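Local coordinates for protein separin (Saccharomyces cerevisiae, PDB 5U1T) that cleaves the cohesin subunit Scc1 as a caspase-like cysteine protease at the onset of anaphase, separating sister chromatids, and is held inactive by securin for most of the cell cycle, at residues A[430-435]-A[481-486]; A[476-481]-A[508-513]. One frame throughout, in Å; residues are numbered along the deposited sequence.

Interaction 1 of 2, residues A[430-435]-A[481-486]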
loop_
_atom_site.group_PDB
_atom_site.type_symbol
_atom_site.label_atom_id
_atom_site.label_comp_id
_atom_site.label_asym_id
_atom_site.label_seq_id
_atom_site.Cartn_x
_atom_site.Cartn_y
_atom_site.Cartn_z
ATOM N N THR A 430 -12.420 -4.902 -37.693
ATOM C CA THR A 430 -13.412 -5.963 -37.426
ATOM C C THR A 430 -12.925 -7.108 -36.523
ATOM O O THR A 430 -13.740 -7.786 -35.886
ATOM C CB THR A 430 -13.919 -6.635 -38.753
ATOM O OG1 THR A 430 -15.292 -7.006 -38.605
ATOM C CG2 THR A 430 -13.109 -7.905 -39.106
ATOM N N SER A 431 -11.611 -7.330 -36.465
ATOM C CA SER A 431 -11.086 -8.636 -36.047
ATOM C C SER A 431 -11.511 -9.085 -34.644
ATOM O O SER A 431 -11.370 -10.268 -34.316
ATOM C CB SER A 431 -9.545 -8.660 -36.153
ATOM O OG SER A 431 -8.943 -7.446 -35.728
ATOM N N HIS A 432 -12.025 -8.175 -33.820
ATOM C CA HIS A 432 -12.539 -8.589 -32.517
ATOM C C HIS A 432 -13.653 -9.608 -32.784
ATOM O O HIS A 432 -13.704 -10.661 -32.140
ATOM C CB HIS A 432 -13.042 -7.383 -31.698
ATOM C CG HIS A 432 -13.225 -7.656 -30.231
ATOM N ND1 HIS A 432 -12.234 -8.201 -29.437
ATOM C CD2 HIS A 432 -14.278 -7.425 -29.405
ATOM C CE1 HIS A 432 -12.670 -8.300 -28.189
ATOM N NE2 HIS A 432 -13.909 -7.838 -28.141
ATOM N N ARG A 433 -14.506 -9.303 -33.765
ATOM C CA ARG A 433 -15.590 -10.196 -34.173
ATOM C C ARG A 433 -15.097 -11.610 -34.457
ATOM O O ARG A 433 -15.685 -12.592 -34.004
ATOM C CB ARG A 433 -16.290 -9.678 -35.427
ATOM C CG ARG A 433 -17.152 -8.460 -35.258
ATOM C CD ARG A 433 -17.814 -8.110 -36.599
ATOM N NE ARG A 433 -18.613 -6.882 -36.517
ATOM C CZ ARG A 433 -19.404 -6.426 -37.490
ATOM N NH1 ARG A 433 -19.515 -7.097 -38.642
ATOM N NH2 ARG A 433 -20.096 -5.300 -37.302
ATOM N N THR A 434 -14.019 -11.706 -35.226
ATOM C CA THR A 434 -13.496 -13.001 -35.612
ATOM C C THR A 434 -13.019 -13.784 -34.402
ATOM O O THR A 434 -13.360 -14.958 -34.244
ATOM C CB THR A 434 -12.342 -12.864 -36.617
ATOM O OG1 THR A 434 -12.831 -12.242 -37.815
ATOM C CG2 THR A 434 -11.769 -14.229 -36.957
ATOM N N ILE A 435 -12.242 -13.128 -33.547
ATOM C CA ILE A 435 -11.655 -13.785 -32.394
ATOM C C ILE A 435 -12.767 -14.335 -31.510
ATOM O O ILE A 435 -12.658 -15.440 -30.978
ATOM C CB ILE A 435 -10.731 -12.812 -31.607
ATOM C CG1 ILE A 435 -9.647 -12.275 -32.542
ATOM C CG2 ILE A 435 -10.091 -13.498 -30.413
ATOM C CD1 ILE A 435 -8.572 -11.502 -31.859
ATOM N N PHE A 481 -5.395 -14.685 -26.950
ATOM C CA PHE A 481 -4.957 -15.366 -25.745
ATOM C C PHE A 481 -6.100 -15.542 -24.753
ATOM O O PHE A 481 -6.398 -16.661 -24.324
ATOM C CB PHE A 481 -3.836 -14.602 -25.084
ATOM C CG PHE A 481 -3.305 -15.277 -23.872
ATOM C CD1 PHE A 481 -3.864 -15.027 -22.624
ATOM C CD2 PHE A 481 -2.251 -16.167 -23.971
ATOM C CE1 PHE A 481 -3.387 -15.644 -21.512
ATOM C CE2 PHE A 481 -1.763 -16.783 -22.840
ATOM C CZ PHE A 481 -2.338 -16.517 -21.607
ATOM N N ILE A 482 -6.709 -14.429 -24.370
ATOM C CA ILE A 482 -7.833 -14.460 -23.454
ATOM C C ILE A 482 -8.974 -15.342 -23.959
ATOM O O ILE A 482 -9.453 -16.201 -23.226
ATOM C CB ILE A 482 -8.370 -13.049 -23.193
ATOM C CG1 ILE A 482 -7.406 -12.286 -22.291
ATOM C CG2 ILE A 482 -9.728 -13.111 -22.545
ATOM C CD1 ILE A 482 -7.472 -10.783 -22.454
ATOM N N HIS A 483 -9.414 -15.157 -25.198
ATOM C CA HIS A 483 -10.660 -15.799 -25.620
ATOM C C HIS A 483 -10.501 -17.183 -26.250
ATOM O O HIS A 483 -11.487 -17.913 -26.382
ATOM C CB HIS A 483 -11.404 -14.906 -26.612
ATOM C CG HIS A 483 -11.808 -13.581 -26.047
ATOM N ND1 HIS A 483 -13.105 -13.295 -25.671
ATOM C CD2 HIS A 483 -11.092 -12.458 -25.802
ATOM C CE1 HIS A 483 -13.167 -12.055 -25.219
ATOM N NE2 HIS A 483 -11.959 -11.525 -25.287
ATOM N N CYS A 484 -9.278 -17.535 -26.649
ATOM C CA CYS A 484 -9.054 -18.723 -27.467
ATOM C C CYS A 484 -7.942 -19.624 -26.953
ATOM O O CYS A 484 -8.169 -20.814 -26.749
ATOM C CB CYS A 484 -8.749 -18.322 -28.911
ATOM S SG CYS A 484 -10.149 -17.597 -29.807
ATOM N N PHE A 485 -6.750 -19.070 -26.755
ATOM C CA PHE A 485 -5.583 -19.860 -26.367
ATOM C C PHE A 485 -5.796 -20.589 -25.053
ATOM O O PHE A 485 -5.429 -21.745 -24.914
ATOM C CB PHE A 485 -4.351 -18.968 -26.278
ATOM C CG PHE A 485 -3.123 -19.668 -25.800
ATOM C CD1 PHE A 485 -2.379 -20.447 -26.655
ATOM C CD2 PHE A 485 -2.693 -19.525 -24.489
ATOM C CE1 PHE A 485 -1.241 -21.086 -26.216
ATOM C CE2 PHE A 485 -1.554 -20.155 -24.038
ATOM C CZ PHE A 485 -0.829 -20.946 -24.900
ATOM N N THR A 486 -6.413 -19.913 -24.096
ATOM C CA THR A 486 -6.624 -20.452 -22.745
ATOM C C THR A 486 -7.574 -21.660 -22.716
ATOM O O THR A 486 -7.533 -22.486 -21.799
ATOM C CB THR A 486 -7.187 -19.373 -21.831
ATOM O OG1 THR A 486 -8.363 -18.826 -22.448
ATOM C CG2 THR A 486 -6.160 -18.266 -21.605
#
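The CG of His432 lies anti to the backbone N (chi1 -164°), which carries the imidazole out across the gap between the helices toward His483, while CG2 of Ile435, likewise trans to its own N, is turned toward the other helix. The two imidazoles form an offset edge-to-face pair: the edge of His432 is turned to the face of His483, with the planes at 87° and the centroids 5.9 Å apart. Their nearest approach is from CE1 of His432 to NE2 of His483 at 4.4 Å, a loose contact. The polar end of His483 is engaged on its other nitrogen, where ND1 is hydrogen-bonded to OE1 of Glu439, one turn beyond Ile435 on helix 431-444; this bond should limit the ring's rotation, and the carboxylate may favour a protonated imidazole. Helices 431-444 and 470-485 are next-but-one neighbours in the helical domain of separase, an array of successive helices, and here their local axes run broadly in the same direction, 39° apart and 10.9 Å from each other. Deeper in the interface, CG2 of Ile435 meets CB of His483 at 4.3 Å and SG of Cys484 at 4.1 Å. The same sulfur also comes to 3.5 Å from the backbone O of Ile435. Around His483 the helix widens into a pi-type turn at 481-485, in which Thr486 N bonds to the O of Phe481. Thr486 also donates through OG1 to the O of Ile482 at 2.9 Å, approaching from above the carbonyl plane. Ile482 packs against an apolar side chain on the chain of another protein, probably the inhibitor securin.

Interaction 2 of 2, residues A[476-481]-A[508-513]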
loop_
_atom_site.group_PDB
_atom_site.type_symbol
_atom_site.label_atom_id
_atom_site.label_comp_id
_atom_site.label_asym_id
_atom_site.label_seq_id
_atom_site.Cartn_x
_atom_site.Cartn_y
_atom_site.Cartn_z
ATOM N N PHE A 476 -4.508 -7.934 -31.157
ATOM C CA PHE A 476 -4.896 -9.197 -31.731
ATOM C C PHE A 476 -4.411 -10.382 -30.936
ATOM O O PHE A 476 -5.121 -11.330 -30.752
ATOM C CB PHE A 476 -4.350 -9.317 -33.150
ATOM C CG PHE A 476 -4.579 -10.658 -33.769
ATOM C CD1 PHE A 476 -3.710 -11.679 -33.550
ATOM C CD2 PHE A 476 -5.670 -10.890 -34.548
ATOM C CE1 PHE A 476 -3.925 -12.910 -34.088
ATOM C CE2 PHE A 476 -5.890 -12.118 -35.098
ATOM C CZ PHE A 476 -5.018 -13.131 -34.862
ATOM N N CYS A 477 -3.190 -10.321 -30.449
ATOM C CA CYS A 477 -2.628 -11.431 -29.722
ATOM C C CYS A 477 -3.140 -11.614 -28.329
ATOM O O CYS A 477 -3.232 -12.717 -27.859
ATOM C CB CYS A 477 -1.126 -11.311 -29.676
ATOM S SG CYS A 477 -0.328 -11.790 -31.194
ATOM N N GLN A 478 -3.463 -10.524 -27.665
ATOM C CA GLN A 478 -3.945 -10.629 -26.313
ATOM C C GLN A 478 -5.340 -11.152 -26.298
ATOM O O GLN A 478 -5.679 -11.958 -25.473
ATOM C CB GLN A 478 -3.845 -9.315 -25.587
ATOM C CG GLN A 478 -2.831 -9.373 -24.477
ATOM C CD GLN A 478 -2.282 -8.034 -24.163
ATOM O OE1 GLN A 478 -3.004 -7.057 -24.156
ATOM N NE2 GLN A 478 -1.003 -7.973 -23.911
ATOM N N ASN A 479 -6.148 -10.689 -27.223
ATOM C CA ASN A 479 -7.507 -11.190 -27.318
ATOM C C ASN A 479 -7.562 -12.658 -27.731
ATOM O O ASN A 479 -8.421 -13.408 -27.256
ATOM C CB ASN A 479 -8.308 -10.351 -28.288
ATOM C CG ASN A 479 -8.877 -9.135 -27.631
ATOM O OD1 ASN A 479 -10.052 -9.109 -27.276
ATOM N ND2 ASN A 479 -8.043 -8.124 -27.424
ATOM N N ALA A 480 -6.645 -13.066 -28.610
ATOM C CA ALA A 480 -6.565 -14.464 -29.036
ATOM C C ALA A 480 -6.151 -15.305 -27.841
ATOM O O ALA A 480 -6.500 -16.479 -27.725
ATOM C CB ALA A 480 -5.572 -14.633 -30.191
ATOM N N PHE A 481 -5.395 -14.685 -26.950
ATOM C CA PHE A 481 -4.957 -15.366 -25.745
ATOM C C PHE A 481 -6.100 -15.542 -24.753
ATOM O O PHE A 481 -6.398 -16.661 -24.324
ATOM C CB PHE A 481 -3.836 -14.602 -25.084
ATOM C CG PHE A 481 -3.305 -15.277 -23.872
ATOM C CD1 PHE A 481 -3.864 -15.027 -22.624
ATOM C CD2 PHE A 481 -2.251 -16.167 -23.971
ATOM C CE1 PHE A 481 -3.387 -15.644 -21.512
ATOM C CE2 PHE A 481 -1.763 -16.783 -22.840
ATOM C CZ PHE A 481 -2.338 -16.517 -21.607
ATOM N N TYR A 508 3.045 -15.953 -26.092
ATOM C CA TYR A 508 3.630 -16.772 -25.040
ATOM C C TYR A 508 4.177 -15.913 -23.898
ATOM O O TYR A 508 4.313 -16.384 -22.771
ATOM C CB TYR A 508 4.723 -17.685 -25.600
ATOM C CG TYR A 508 4.169 -18.959 -26.203
ATOM C CD1 TYR A 508 3.775 -20.017 -25.392
ATOM C CD2 TYR A 508 4.019 -19.105 -27.588
ATOM C CE1 TYR A 508 3.249 -21.190 -25.930
ATOM C CE2 TYR A 508 3.499 -20.284 -28.132
ATOM C CZ TYR A 508 3.117 -21.324 -27.292
ATOM O OH TYR A 508 2.593 -22.502 -27.804
ATOM N N GLY A 509 4.475 -14.654 -24.196
ATOM C CA GLY A 509 4.805 -13.691 -23.170
ATOM C C GLY A 509 3.716 -13.639 -22.110
ATOM O O GLY A 509 4.013 -13.577 -20.922
ATOM N N ASN A 510 2.458 -13.685 -22.549
ATOM C CA ASN A 510 1.311 -13.660 -21.646
ATOM C C ASN A 510 1.015 -15.001 -20.998
ATOM O O ASN A 510 0.174 -15.082 -20.114
ATOM C CB ASN A 510 0.060 -13.189 -22.382
ATOM C CG ASN A 510 -0.041 -11.681 -22.450
ATOM O OD1 ASN A 510 0.394 -11.049 -23.416
ATOM N ND2 ASN A 510 -0.612 -11.088 -21.411
ATOM N N SER A 511 1.700 -16.050 -21.434
ATOM C CA SER A 511 1.426 -17.381 -20.909
ATOM C C SER A 511 2.301 -17.704 -19.699
ATOM O O SER A 511 3.293 -17.031 -19.423
ATOM C CB SER A 511 1.628 -18.453 -21.993
ATOM O OG SER A 511 2.991 -18.836 -22.108
ATOM N N SER A 512 1.925 -18.761 -18.986
ATOM C CA SER A 512 2.697 -19.227 -17.842
ATOM C C SER A 512 3.428 -20.517 -18.181
ATOM O O SER A 512 3.938 -21.188 -17.291
ATOM C CB SER A 512 1.793 -19.456 -16.632
ATOM O OG SER A 512 0.949 -20.587 -16.843
ATOM N N ILE A 513 3.459 -20.867 -19.462
ATOM C CA ILE A 513 4.128 -22.079 -19.909
ATOM C C ILE A 513 5.615 -21.959 -19.633
ATOM O O ILE A 513 6.205 -20.919 -19.872
ATOM C CB ILE A 513 3.871 -22.346 -21.406
ATOM C CG1 ILE A 513 2.359 -22.482 -21.648
ATOM C CG2 ILE A 513 4.636 -23.577 -21.865
ATOM C CD1 ILE A 513 1.965 -22.712 -23.095
#
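Asn510 presents its CB squarely to one face of the Phe481 ring, 4.0 Å from the centroid and only 7° off the ring normal, so that the methylene makes a CH-pi contact over the ring centre. Beyond it the amide plane of Asn510 is inclined to the ring by 46°; CB is the atom that sits over the ring. Phe481 reaches this position because its CG is trans to the backbone N, which sends the ring out from helix 470-485 toward the turn at 510-511. There its far end runs along the backbone: CZ comes to 3.3 Å from the O of Asn510, and CE2 to 3.9 Å from CB of Ser511. One turn earlier on the helix, Gln478 crosses the side chain of Asn510 at about a right angle. The two amide planes are 75° apart, and CG of Gln478 lies 4.1 Å from CG of Asn510, so they meet crosswise and are not stacked. The carbonyl end of Gln478 is held from another quarter, OE1 being hydrogen-bonded to Ser602. The next residue after Asn510, Ser511, is tied back to the end of helix 501-509: its OG donates to the O of Tyr508 at 2.9 Å, in the carbonyl plane and on a lone pair, and its backbone N binds the same oxygen at 3.0 Å. Two donors on the one carbonyl oxygen of Tyr508 probably hold the turn compact, and the chain leaves helix 501-509 beside the Phe481 ring. Such packing of an aromatic from one helix against the loop that follows the next is part of how the helical domain of separase is assembled, far from the catalytic site.

In the fold
From the N terminus, the chain enters helix 431-444, passes through helix 448-458 and enters helix 470-485; interaction 1 closes this loop of 45 residues. Helix 501-509 and the turn after it follow, and interaction 2 closes a shorter loop of 26 residues back onto helix 470-485. The segments alternate along the sequence, so the two contacts cross rather than nest, and their centres lie about 11 Å apart. Phe481 belongs to both segments on helix 470-485 but makes its contact in interaction 2. That helix is thus the common element, packed against helix 431-444, two helices earlier, and against the loop after helix 501-509. Asn479, in the second contact's segment, also touches His432 and Ile435 of the first.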